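Local coordinates for computationally designed four-helix bundle protein (Synthetic construct, PDB 3U3B), which has no known biological function and is a hyperthermostable four-helix bundle whose hydrophobic core was completely redesigned by flexible-backbone computation, at residues M69-V72 / D73-N77; W39-I42 / Y43-V46; D85-D88 / K89-K93; V22-D25 / I26-V29; K16-I19 / Q20-N23. One frame throughout, in Å; residues are numbered along the deposited sequence. Where two conformers were deposited one is given.

All five interactions are local contacts within single helices of a four-helix bundle. Along the chain, interaction 5 comes first and interaction 4 second. Both lie on helix 3-30 and share Val22 and Asn23. Interaction 2 follows on helix 36-56, interaction 1 on helix 59-76 and interaction 3 on helix 84-102. Interaction 2 touches each of the other four; the centres of interactions 1 and 4 are each about 10 Å from its own. Interactions 1 and 5 lie on opposite sides of the chain's centre, about 18 Å apart between centres, and do not touch. The apolar side chains of these helical turns meet between helices and probably form part of the redesigned core.

Interaction 1 (M69-V72 / D73-N77); sequences MNLV and DKMLN
Asp73, Lys74, Met75 and Leu76 give their backbone N-H groups to the carbonyls of Met69, Asn70, Leu71 and Val72, an unbroken run of alpha-helical bonds at the end of helix 59-76. The shortest is Asp73 N to Met69 O, 2.7 Å. The side-chain contact is mainly apolar. Met75 passes its CG 3.4 Å from Leu71 O and bends at its last torsion, which brings its methyl CE to Leu71 CG. Met75 CE to Leu71 CG is a tight 3.4 Å, but Leu71 has two conformers, so any strain is doubtful. The same CE lies 4.3 Å from Val72 CG2. Val72 holds CG1 beside its own carbonyl carbon (chi1 178°), and this methyl meets Leu76 CD1 at 4.2 Å. Lys74 lays CB and CG near Asn70 O before its NZ goes on to a salt bridge with Glu79. Asn77 leaves helical geometry, and its ND2 makes a weak 3.3 Å bond back to Asp73 O. Leu71 and Met75 also touch Leu86 and Val90 of helix 84-102. No side-chain polar bond joins 69-72 to 73-77, so dispersion between carbon groups carries the side-chain contact, as expected on the core side of a bundle helix.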
loop_
_atom_site.group_PDB
_atom_site.type_symbol
_atom_site.label_atom_id
_atom_site.label_comp_id
_atom_site.label_asym_id
_atom_site.label_seq_id
_atom_site.Cartn_x
_atom_site.Cartn_y
_atom_site.Cartn_z
ATOM N N MET A 69 0.309 -6.867 -1.722
ATOM C CA MET A 69 1.368 -7.666 -1.129
ATOM C C MET A 69 1.646 -8.922 -1.951
ATOM O O MET A 69 2.807 -9.302 -2.149
ATOM C CB MET A 69 1.004 -8.060 0.311
ATOM C CG MET A 69 0.975 -6.873 1.228
ATOM S SD MET A 69 0.115 -7.268 2.784
ATOM C CE MET A 69 1.053 -8.700 3.278
ATOM N N ASN A 70 0.597 -9.565 -2.453
ATOM C CA ASN A 70 0.820 -10.731 -3.291
ATOM C C ASN A 70 1.679 -10.396 -4.505
ATOM O O ASN A 70 2.610 -11.145 -4.825
ATOM C CB ASN A 70 -0.495 -11.356 -3.755
ATOM C CG ASN A 70 -1.226 -12.076 -2.642
ATOM O OD1 ASN A 70 -0.659 -12.356 -1.578
ATOM N ND2 ASN A 70 -2.495 -12.396 -2.888
ATOM N N LEU A 71 1.365 -9.288 -5.174
ATOM C CA LEU A 71 2.105 -8.882 -6.364
ATOM C C LEU A 71 3.540 -8.516 -6.006
ATOM O O LEU A 71 4.479 -8.963 -6.660
ATOM C CB LEU A 71 1.413 -7.696 -7.046
ATOM C CG LEU A 71 1.878 -7.365 -8.465
ATOM C CD1 LEU A 71 1.681 -8.548 -9.410
ATOM C CD2 LEU A 71 1.121 -6.153 -8.970
ATOM N N VAL A 72 3.715 -7.727 -4.954
ATOM C CA VAL A 72 5.052 -7.327 -4.573
ATOM C C VAL A 72 5.855 -8.530 -4.092
ATOM O O VAL A 72 7.037 -8.670 -4.426
ATOM C CB VAL A 72 5.045 -6.185 -3.544
ATOM C CG1 VAL A 72 6.465 -5.858 -3.146
ATOM C CG2 VAL A 72 4.405 -4.966 -4.144
ATOM N N ASP A 73 5.233 -9.433 -3.340
ATOM C CA ASP A 73 5.961 -10.627 -2.949
ATOM C C ASP A 73 6.523 -11.428 -4.151
ATOM O O ASP A 73 7.687 -11.891 -4.124
ATOM C CB ASP A 73 5.102 -11.527 -2.075
ATOM C CG ASP A 73 5.904 -12.654 -1.482
ATOM O OD1 ASP A 73 6.837 -12.358 -0.701
ATOM O OD2 ASP A 73 5.617 -13.828 -1.793
ATOM N N LYS A 74 5.709 -11.613 -5.189
ATOM C CA LYS A 74 6.161 -12.272 -6.424
ATOM C C LYS A 74 7.392 -11.576 -7.039
ATOM O O LYS A 74 8.310 -12.242 -7.528
ATOM C CB LYS A 74 5.024 -12.351 -7.455
ATOM C CG LYS A 74 3.993 -13.457 -7.190
ATOM C CD LYS A 74 2.925 -13.464 -8.298
ATOM C CE LYS A 74 1.647 -14.249 -7.936
ATOM N NZ LYS A 74 1.739 -15.738 -8.114
ATOM N N MET A 75 7.414 -10.243 -6.994
ATOM C CA MET A 75 8.556 -9.470 -7.495
ATOM C C MET A 75 9.818 -9.677 -6.661
ATOM O O MET A 75 10.925 -9.755 -7.198
ATOM C CB MET A 75 8.231 -7.983 -7.503
ATOM C CG MET A 75 7.050 -7.616 -8.355
ATOM S SD MET A 75 6.704 -5.857 -8.220
ATOM C CE MET A 75 4.932 -5.861 -8.332
ATOM N N LEU A 76 9.643 -9.740 -5.345
ATOM C CA LEU A 76 10.751 -9.945 -4.409
ATOM C C LEU A 76 11.397 -11.320 -4.488
ATOM O O LEU A 76 12.609 -11.464 -4.314
ATOM C CB LEU A 76 10.270 -9.707 -2.971
ATOM C CG LEU A 76 9.984 -8.238 -2.673
ATOM C CD1 LEU A 76 9.497 -8.054 -1.231
ATOM C CD2 LEU A 76 11.261 -7.424 -2.955
ATOM N N ASN A 77 10.587 -12.339 -4.721
ATOM C CA ASN A 77 11.090 -13.690 -4.790
ATOM C C ASN A 77 11.161 -14.170 -6.241
ATOM O O ASN A 77 10.901 -15.337 -6.545
ATOM C CB ASN A 77 10.239 -14.591 -3.900
ATOM C CG ASN A 77 10.330 -14.191 -2.417
ATOM O OD1 ASN A 77 11.377 -14.369 -1.786
ATOM N ND2 ASN A 77 9.242 -13.658 -1.862
#

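Interaction 2 (W39-I42 / Y43-V46); sequences WNKI and YRLV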
loop_
_atom_site.group_PDB
_atom_site.type_symbol
_atom_site.label_atom_id
_atom_site.label_comp_id
_atom_site.label_asym_id
_atom_site.label_seq_id
_atom_site.Cartn_x
_atom_site.Cartn_y
_atom_site.Cartn_z
ATOM N N TRP A 39 11.410 -2.110 -3.300
ATOM C CA TRP A 39 10.342 -3.095 -3.241
ATOM C C TRP A 39 10.192 -3.698 -1.848
ATOM O O TRP A 39 9.069 -3.891 -1.358
ATOM C CB TRP A 39 10.538 -4.165 -4.268
ATOM C CG TRP A 39 10.280 -3.689 -5.666
ATOM C CD1 TRP A 39 11.166 -3.700 -6.708
ATOM C CD2 TRP A 39 9.065 -3.121 -6.175
ATOM N NE1 TRP A 39 10.574 -3.177 -7.840
ATOM C CE2 TRP A 39 9.287 -2.814 -7.539
ATOM C CE3 TRP A 39 7.810 -2.846 -5.619
ATOM C CZ2 TRP A 39 8.307 -2.250 -8.349
ATOM C CZ3 TRP A 39 6.830 -2.277 -6.438
ATOM C CH2 TRP A 39 7.091 -1.985 -7.784
ATOM N N ASN A 40 11.302 -3.962 -1.192
ATOM C CA ASN A 40 11.247 -4.429 0.191
ATOM C C ASN A 40 10.612 -3.434 1.139
ATOM O O ASN A 40 9.764 -3.813 1.977
ATOM C CB ASN A 40 12.639 -4.847 0.680
ATOM C CG ASN A 40 12.962 -6.274 0.326
ATOM O OD1 ASN A 40 12.364 -7.199 0.878
ATOM N ND2 ASN A 40 13.940 -6.477 -0.583
ATOM N N LYS A 41 11.001 -2.163 1.055
ATOM C CA LYS A 41 10.413 -1.127 1.921
ATOM C C LYS A 41 8.913 -1.006 1.669
ATOM O O LYS A 41 8.111 -0.853 2.608
ATOM C CB LYS A 41 11.058 0.244 1.656
ATOM C CG LYS A 41 12.412 0.403 2.373
ATOM C CD LYS A 41 13.276 1.553 1.812
ATOM C CE LYS A 41 14.745 1.444 2.259
ATOM N NZ LYS A 41 14.898 1.212 3.732
ATOM N N ILE A 42 8.550 -1.036 0.398
ATOM C CA ILE A 42 7.165 -0.988 -0.006
ATOM C C ILE A 42 6.362 -2.156 0.547
ATOM O O ILE A 42 5.260 -1.957 1.074
ATOM C CB ILE A 42 7.047 -0.924 -1.556
ATOM C CG1 ILE A 42 7.458 0.459 -2.062
ATOM C CG2 ILE A 42 5.630 -1.255 -2.039
ATOM C CD1 ILE A 42 7.734 0.464 -3.563
ATOM N N TYR A 43 6.907 -3.362 0.458
ATOM C CA TYR A 43 6.207 -4.521 0.977
ATOM C C TYR A 43 5.942 -4.317 2.453
ATOM O O TYR A 43 4.821 -4.556 2.913
ATOM C CB TYR A 43 7.007 -5.804 0.797
ATOM C CG TYR A 43 6.220 -7.012 1.221
ATOM C CD1 TYR A 43 5.438 -7.704 0.313
ATOM C CD2 TYR A 43 6.188 -7.410 2.560
ATOM C CE1 TYR A 43 4.690 -8.780 0.697
ATOM C CE2 TYR A 43 5.432 -8.506 2.957
ATOM C CZ TYR A 43 4.683 -9.171 2.017
ATOM O OH TYR A 43 3.938 -10.245 2.388
ATOM N N ARG A 44 6.966 -3.887 3.201
ATOM C CA ARG A 44 6.813 -3.731 4.664
ATOM C C ARG A 44 5.841 -2.592 5.068
ATOM O O ARG A 44 5.146 -2.704 6.086
ATOM C CB ARG A 44 8.165 -3.634 5.390
ATOM C CG ARG A 44 8.932 -4.978 5.433
ATOM C CD ARG A 44 10.261 -4.922 6.198
ATOM N NE ARG A 44 11.211 -4.003 5.551
ATOM C CZ ARG A 44 12.229 -4.348 4.775
ATOM N NH1 ARG A 44 12.527 -5.616 4.534
ATOM N NH2 ARG A 44 12.986 -3.401 4.261
ATOM N N LEU A 45 5.778 -1.523 4.274
ATOM C CA LEU A 45 4.823 -0.457 4.475
ATOM C C LEU A 45 3.403 -0.961 4.268
ATOM O O LEU A 45 2.513 -0.697 5.107
ATOM C CB LEU A 45 5.103 0.727 3.541
ATOM C CG LEU A 45 6.293 1.596 3.943
ATOM C CD1 LEU A 45 6.735 2.473 2.763
ATOM C CD2 LEU A 45 5.992 2.450 5.174
ATOM N N VAL A 46 3.190 -1.700 3.186
ATOM C CA VAL A 46 1.869 -2.234 2.882
ATOM C C VAL A 46 1.419 -3.245 3.959
ATOM O O VAL A 46 0.235 -3.274 4.345
ATOM C CB VAL A 46 1.837 -2.851 1.485
ATOM C CG1 VAL A 46 0.514 -3.533 1.199
ATOM C CG2 VAL A 46 2.106 -1.777 0.421
#
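Tyr43 follows directly on Ile42 in helix 36-56, one of the four helices of the bundle, and its N-H bonds to Trp39 O at 2.9 Å. Its CB rests near the same oxygen. The CG atom lies anti to the backbone N (chi1 -175°), and the ring packs on Met69 of helix 59-76.

Arg44 N bonds to Asn40 O, and the Arg44 side chain bends at chi3 (-63°), folding the guanidinium back over the turn. Asn40 O then sits over the centre of one guanidinium face, 3.7 Å above the plane. An oxygen placed there lies off the N-H directions, so this is contact over a face and not a hydrogen bond. The Asn40 amide plane is only 7° from the guanidinium plane. Arg44 NH1 is 4.0 Å from Asn40 OD1, while Asn40 ND2 bonds to Met36 O. Lys41 NZ stands 5.0 Å from Arg44 NH2, and these like charges probably repel mildly.

Leu45 N donates to Lys41 O. Leu45 CG lies 3.3 Å from Lys41 O, and its side chain goes on to Val22 of helix 3-30. Val46 ends the run on the buried side. Its N bonds to Ile42 O, Val46 CG2 comes within 3.2 Å of that oxygen, and the same CG2 meets Ile42 CG2 at 4.3 Å.

Interaction 3 (D85-D88 / K89-K93); sequences DLID and KVKKK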
loop_
_atom_site.group_PDB
_atom_site.type_symbol
_atom_site.label_atom_id
_atom_site.label_comp_id
_atom_site.label_asym_id
_atom_site.label_seq_id
_atom_site.Cartn_x
_atom_site.Cartn_y
_atom_site.Cartn_z
ATOM N N ASP A 85 4.398 -2.112 -16.704
ATOM C CA ASP A 85 2.986 -2.473 -16.578
ATOM C C ASP A 85 2.663 -3.084 -15.217
ATOM O O ASP A 85 1.577 -2.886 -14.674
ATOM C CB ASP A 85 2.559 -3.428 -17.698
ATOM C CG ASP A 85 2.417 -2.726 -19.035
ATOM O OD1 ASP A 85 2.264 -1.484 -19.027
ATOM O OD2 ASP A 85 2.454 -3.411 -20.085
ATOM N N LEU A 86 3.600 -3.837 -14.667
ATOM C CA LEU A 86 3.425 -4.404 -13.346
ATOM C C LEU A 86 3.398 -3.287 -12.309
ATOM O O LEU A 86 2.621 -3.322 -11.342
ATOM C CB LEU A 86 4.558 -5.383 -13.058
ATOM C CG LEU A 86 4.538 -6.023 -11.678
ATOM C CD1 LEU A 86 3.202 -6.717 -11.435
ATOM C CD2 LEU A 86 5.696 -7.005 -11.552
ATOM N N ILE A 87 4.252 -2.286 -12.515
ATOM C CA ILE A 87 4.282 -1.138 -11.611
ATOM C C ILE A 87 2.966 -0.368 -11.736
ATOM O O ILE A 87 2.404 0.094 -10.734
ATOM C CB ILE A 87 5.478 -0.209 -11.873
ATOM C CG1 ILE A 87 6.774 -0.982 -11.640
ATOM C CG2 ILE A 87 5.411 0.995 -10.952
ATOM C CD1 ILE A 87 8.000 -0.225 -12.005
ATOM N N ASP A 88 2.441 -0.287 -12.952
ATOM C CA ASP A 88 1.168 0.385 -13.152
ATOM C C ASP A 88 0.027 -0.322 -12.418
ATOM O O ASP A 88 -0.891 0.334 -11.923
ATOM C CB ASP A 88 0.844 0.511 -14.639
ATOM C CG ASP A 88 1.748 1.503 -15.348
ATOM O OD1 ASP A 88 2.238 2.450 -14.687
ATOM O OD2 ASP A 88 1.957 1.337 -16.569
ATOM N N LYS A 89 0.051 -1.643 -12.343
ATOM C CA LYS A 89 -1.047 -2.321 -11.666
ATOM C C LYS A 89 -0.984 -2.077 -10.158
ATOM O O LYS A 89 -2.016 -1.932 -9.504
ATOM C CB LYS A 89 -1.055 -3.816 -11.971
ATOM C CG LYS A 89 -2.395 -4.475 -11.648
ATOM C CD LYS A 89 -2.196 -5.953 -11.395
ATOM C CE LYS A 89 -3.409 -6.804 -11.753
ATOM N NZ LYS A 89 -3.098 -8.254 -11.511
ATOM N N VAL A 90 0.231 -2.035 -9.623
ATOM C CA VAL A 90 0.448 -1.618 -8.242
ATOM C C VAL A 90 -0.075 -0.190 -7.971
ATOM O O VAL A 90 -0.769 0.059 -6.982
ATOM C CB VAL A 90 1.938 -1.652 -7.878
ATOM C CG1 VAL A 90 2.146 -1.109 -6.470
ATOM C CG2 VAL A 90 2.466 -3.059 -7.970
ATOM N N LYS A 91 0.292 0.749 -8.820
ATOM C CA LYS A 91 -0.195 2.119 -8.683
ATOM C C LYS A 91 -1.722 2.157 -8.738
ATOM O O LYS A 91 -2.366 2.825 -7.934
ATOM C CB LYS A 91 0.397 2.981 -9.785
ATOM C CG LYS A 91 1.831 3.303 -9.570
ATOM C CD LYS A 91 2.310 4.031 -10.799
ATOM C CE LYS A 91 3.765 4.399 -10.707
ATOM N NZ LYS A 91 4.180 4.953 -12.035
ATOM N N LYS A 92 -2.304 1.436 -9.684
ATOM C CA LYS A 92 -3.738 1.432 -9.829
ATOM C C LYS A 92 -4.446 0.925 -8.554
ATOM O O LYS A 92 -5.484 1.459 -8.138
ATOM C CB LYS A 92 -4.122 0.561 -11.002
ATOM C CG LYS A 92 -5.597 0.452 -11.158
ATOM C CD LYS A 92 -5.923 -0.411 -12.330
ATOM C CE LYS A 92 -7.388 -0.767 -12.344
ATOM N NZ LYS A 92 -7.623 -1.953 -13.219
ATOM N N LYS A 93 -3.889 -0.107 -7.938
ATOM C CA LYS A 93 -4.459 -0.612 -6.697
ATOM C C LYS A 93 -4.264 0.330 -5.532
ATOM O O LYS A 93 -5.105 0.416 -4.661
ATOM C CB LYS A 93 -3.847 -1.956 -6.317
ATOM C CG LYS A 93 -4.387 -3.080 -7.126
ATOM C CD LYS A 93 -3.740 -4.387 -6.720
ATOM C CE LYS A 93 -4.008 -5.438 -7.792
ATOM N NZ LYS A 93 -5.438 -5.389 -8.250
HETATM O O HOH W 1 4.728 2.597 -14.477
#
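The carboxylate of Asp88 is the flat group here, and its OD1 is the oxygen nearest Lys91 NZ, at 4.1 Å. That is beyond a salt bridge, though the opposite charges probably still attract. A water to one side of the pair links them weakly. It donates to Asp88 OD1 over an unusually short 2.5 Å and accepts a weak 3.4 Å bond from Lys91 NZ. The water stands well off the carboxylate plane, and NZ lies closer to that plane, beyond OD1.

The contact joins successive turns of helix 84-102, the last helix of the four-helix bundle. Val90, Lys91 and Lys92 donate their backbone N-H groups to Leu86, Ile87 and Asp88. Lys89 N bonds to Asp85 O and, weakly, to Leu86 O.

Lys91 starts out toward 85-88 and runs extended beyond CG. Its CG passes 3.5 Å from Ile87 O, and its CD lies near both that oxygen and Asp88 OD1. The ammonium group then reaches a salt bridge with Glu30. A methionine in its place would probably leave Glu30 without its positive mate and take from the Asp88 carboxylate the nearby charge that the water links to it.

On the buried side, Val90 packs CG2 3.4 Å from Leu86 O, and its side chain touches Leu71 of helix 59-76 and Ile26 of helix 3-30. Ile87 holds CG2 anti to the backbone N, on the side of its carbonyl. From there Ile87 CG2 meets the aliphatic part of Lys91 at CE, 3.8 Å away.

Interaction 4 (V22-D25 / I26-V29); sequences VNDD and IKEV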
loop_
_atom_site.group_PDB
_atom_site.type_symbol
_atom_site.label_atom_id
_atom_site.label_comp_id
_atom_site.label_asym_id
_atom_site.label_seq_id
_atom_site.Cartn_x
_atom_site.Cartn_y
_atom_site.Cartn_z
ATOM N N VAL A 22 4.466 5.062 0.522
ATOM C CA VAL A 22 4.531 4.075 -0.564
ATOM C C VAL A 22 4.595 4.760 -1.950
ATOM O O VAL A 22 5.394 4.373 -2.814
ATOM C CB VAL A 22 3.360 3.040 -0.521
ATOM C CG1 VAL A 22 3.373 2.177 -1.753
ATOM C CG2 VAL A 22 3.481 2.135 0.711
ATOM N N ASN A 23 3.800 5.799 -2.140
ATOM C CA ASN A 23 3.830 6.531 -3.385
ATOM C C ASN A 23 5.182 7.191 -3.640
ATOM O O ASN A 23 5.664 7.232 -4.787
ATOM C CB ASN A 23 2.723 7.558 -3.426
ATOM C CG ASN A 23 1.445 6.963 -3.918
ATOM O OD1 ASN A 23 1.462 6.125 -4.811
ATOM N ND2 ASN A 23 0.325 7.362 -3.332
ATOM N N ASP A 24 5.782 7.706 -2.577
ATOM C CA ASP A 24 7.109 8.326 -2.661
ATOM C C ASP A 24 8.161 7.274 -3.035
ATOM O O ASP A 24 9.032 7.535 -3.859
ATOM C CB ASP A 24 7.453 9.026 -1.340
ATOM C CG ASP A 24 6.684 10.355 -1.139
ATOM O OD1 ASP A 24 6.304 11.039 -2.117
ATOM O OD2 ASP A 24 6.427 10.712 0.024
ATOM N N ASP A 25 8.054 6.064 -2.482
ATOM C CA ASP A 25 8.986 4.983 -2.860
ATOM C C ASP A 25 8.730 4.436 -4.269
ATOM O O ASP A 25 9.677 4.077 -4.980
ATOM C CB ASP A 25 8.964 3.844 -1.834
ATOM C CG ASP A 25 9.716 4.197 -0.559
ATOM O OD1 ASP A 25 10.464 5.210 -0.543
ATOM O OD2 ASP A 25 9.574 3.441 0.429
ATOM N N ILE A 26 7.474 4.414 -4.697
ATOM C CA ILE A 26 7.146 3.974 -6.044
ATOM C C ILE A 26 7.741 4.930 -7.086
ATOM O O ILE A 26 8.192 4.503 -8.153
ATOM C CB ILE A 26 5.649 3.877 -6.248
ATOM C CG1 ILE A 26 5.105 2.600 -5.611
ATOM C CG2 ILE A 26 5.328 3.885 -7.717
ATOM C CD1 ILE A 26 3.613 2.468 -5.778
ATOM N N LYS A 27 7.765 6.218 -6.773
ATOM C CA LYS A 27 8.352 7.176 -7.695
ATOM C C LYS A 27 9.813 6.851 -7.910
ATOM O O LYS A 27 10.334 6.926 -9.045
ATOM C CB LYS A 27 8.208 8.592 -7.157
ATOM C CG LYS A 27 6.794 9.083 -7.210
ATOM C CD LYS A 27 6.667 10.544 -6.769
ATOM C CE LYS A 27 5.200 11.027 -6.841
ATOM N NZ LYS A 27 4.302 10.503 -5.742
ATOM N N GLU A 28 10.491 6.492 -6.823
ATOM C CA GLU A 28 11.931 6.177 -6.906
ATOM C C GLU A 28 12.173 4.860 -7.637
ATOM O O GLU A 28 13.122 4.759 -8.423
ATOM C CB GLU A 28 12.594 6.084 -5.518
ATOM C CG GLU A 28 12.742 7.407 -4.735
ATOM C CD GLU A 28 12.996 8.630 -5.629
ATOM O OE1 GLU A 28 13.902 8.565 -6.494
ATOM O OE2 GLU A 28 12.283 9.656 -5.467
ATOM N N VAL A 29 11.367 3.834 -7.348
ATOM C CA VAL A 29 11.595 2.522 -7.973
ATOM C C VAL A 29 11.242 2.551 -9.470
ATOM O O VAL A 29 11.731 1.734 -10.265
ATOM C CB VAL A 29 10.865 1.374 -7.212
ATOM C CG1 VAL A 29 9.407 1.270 -7.632
ATOM C CG2 VAL A 29 11.624 0.052 -7.408
HETATM O O HOH W 2 3.858 7.470 -7.119
#
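Val22 and Ile26, one turn apart on helix 3-30, cross obliquely on the buried side of the four-helix bundle. Val22 CG1 meets Ile26 CD1 at 4.0 Å. Ile26 CG1 lies 3.3 Å from Val22 O. That same oxygen accepts the backbone N-H of Ile26. Beyond this turn, Val22 touches Leu45 and Leu94, and Ile26 touches Val90 and Lys91.

The more exposed side is polar. Asp24 and Lys27 lie side by side and point the same way. Their charged ends, Asp24 OD1 and Lys27 NZ, are 4.2 Å apart, too far for a salt bridge. Asp24 OD1 instead takes a hydrogen bond from Gln20 NE2. The Lys27 chain is straight as far as CE and then bends at chi4 (75°), which turns NZ back over the preceding turn toward Asn23. A water joins the two residues. It donates to Asn23 O at 3.0 Å and accepts a weak bond from Lys27 NZ. Asn23 O also accepts the backbone N-H of Lys27, so it has two donors.

Glu28 N makes only a weak bond to Asp24 O, at 3.5 Å, and the Glu28 carboxylate pairs with Lys31. Val29 restores a regular backbone bond, to Asp25 O. Its CG1 stands between its own backbone N and carbonyl carbon (chi1 83°), and this methyl lies 3.9 Å from Asp25 O.

Interaction 5 (K16-I19 / Q20-N23); sequences KELI and QNVN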
loop_
_atom_site.group_PDB
_atom_site.type_symbol
_atom_site.label_atom_id
_atom_site.label_comp_id
_atom_site.label_asym_id
_atom_site.label_seq_id
_atom_site.Cartn_x
_atom_site.Cartn_y
_atom_site.Cartn_z
ATOM N N LYS A 16 -3.082 7.334 5.596
ATOM C CA LYS A 16 -2.760 8.252 4.497
ATOM C C LYS A 16 -1.273 8.605 4.424
ATOM O O LYS A 16 -0.720 8.759 3.322
ATOM C CB LYS A 16 -3.581 9.538 4.618
ATOM C CG LYS A 16 -5.050 9.338 4.398
ATOM C CD LYS A 16 -5.798 10.644 4.628
ATOM C CE LYS A 16 -7.303 10.474 4.454
ATOM N NZ LYS A 16 -8.043 11.783 4.529
ATOM N N GLU A 17 -0.619 8.748 5.576
ATOM C CA GLU A 17 0.828 8.991 5.602
ATOM C C GLU A 17 1.605 7.775 5.065
ATOM O O GLU A 17 2.563 7.924 4.285
ATOM C CB GLU A 17 1.301 9.367 7.013
ATOM C CG GLU A 17 1.235 10.870 7.319
ATOM C CD GLU A 17 1.605 11.227 8.756
ATOM O OE1 GLU A 17 1.446 10.363 9.650
ATOM O OE2 GLU A 17 2.053 12.380 8.988
ATOM N N LEU A 18 1.196 6.577 5.471
ATOM C CA LEU A 18 1.816 5.359 4.962
ATOM C C LEU A 18 1.626 5.228 3.448
ATOM O O LEU A 18 2.563 4.842 2.754
ATOM C CB LEU A 18 1.257 4.124 5.688
ATOM C CG LEU A 18 1.584 4.060 7.172
ATOM C CD1 LEU A 18 0.751 2.995 7.842
ATOM C CD2 LEU A 18 3.076 3.786 7.380
ATOM N N ILE A 19 0.436 5.551 2.936
ATOM C CA ILE A 19 0.183 5.538 1.489
ATOM C C ILE A 19 1.074 6.537 0.743
ATOM O O ILE A 19 1.674 6.212 -0.277
ATOM C CB ILE A 19 -1.314 5.804 1.186
ATOM C CG1 ILE A 19 -2.141 4.573 1.550
ATOM C CG2 ILE A 19 -1.541 6.173 -0.262
ATOM C CD1 ILE A 19 -3.637 4.825 1.563
ATOM N N GLN A 20 1.171 7.753 1.254
ATOM C CA GLN A 20 2.059 8.721 0.663
ATOM C C GLN A 20 3.525 8.219 0.670
ATOM O O GLN A 20 4.262 8.439 -0.285
ATOM C CB GLN A 20 1.948 10.058 1.387
ATOM C CG GLN A 20 2.746 11.157 0.697
ATOM C CD GLN A 20 2.362 11.293 -0.774
ATOM O OE1 GLN A 20 1.204 11.540 -1.100
ATOM N NE2 GLN A 20 3.328 11.103 -1.665
ATOM N N ASN A 21 3.934 7.569 1.764
ATOM C CA ASN A 21 5.263 6.951 1.860
ATOM C C ASN A 21 5.476 5.901 0.763
ATOM O O ASN A 21 6.543 5.858 0.131
ATOM C CB ASN A 21 5.463 6.281 3.233
ATOM C CG ASN A 21 5.618 7.273 4.381
ATOM O OD1 ASN A 21 6.064 8.410 4.200
ATOM N ND2 ASN A 21 5.287 6.818 5.588
ATOM N N VAL A 22 4.466 5.062 0.522
ATOM C CA VAL A 22 4.531 4.075 -0.564
ATOM C C VAL A 22 4.595 4.760 -1.950
ATOM O O VAL A 22 5.394 4.373 -2.814
ATOM C CB VAL A 22 3.360 3.040 -0.521
ATOM C CG1 VAL A 22 3.373 2.177 -1.753
ATOM C CG2 VAL A 22 3.481 2.135 0.711
ATOM N N ASN A 23 3.800 5.799 -2.140
ATOM C CA ASN A 23 3.830 6.531 -3.385
ATOM C C ASN A 23 5.182 7.191 -3.640
ATOM O O ASN A 23 5.664 7.232 -4.787
ATOM C CB ASN A 23 2.723 7.558 -3.426
ATOM C CG ASN A 23 1.445 6.963 -3.918
ATOM O OD1 ASN A 23 1.462 6.125 -4.811
ATOM N ND2 ASN A 23 0.325 7.362 -3.332
#
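This is a local contact between successive turns in the middle of helix 3-30, the first helix of the bundle. Four backbone bonds join Gln20, Asn21, Val22 and Asn23 to Lys16, Glu17, Leu18 and Ile19, each between 2.9 and 3.0 Å.

The amide of Asn21 folds back on the preceding turn. Its CG sits on the side of its backbone N (chi1 -71°), which brings that carbon within 3.1 Å of Glu17 O. Asn21 ND2 is 3.2 Å from Glu17 O, but the angle is too poor for a hydrogen bond. Asn21 ND2 also reaches Leu18 CD2 at 4.2 Å. An alanine here removes the amide, which would probably leave a gap beside Glu17 O and Leu18 CD2.

Ile19 and Asn23 run alongside each other. Ile19 CG2 meets Asn23 ND2 at 3.8 Å, so a buried methyl borders a polar amide. Gln20 rests its CB near Lys16 O.

Leu18 and Ile19 both touch Met49 of helix 36-56, and Ile19 also touches Val97 of helix 84-102. Apolar residues turned to neighbouring helices, with polar ones beside them on the same turns, are typical of the amphipathic helices of a four-helix bundle.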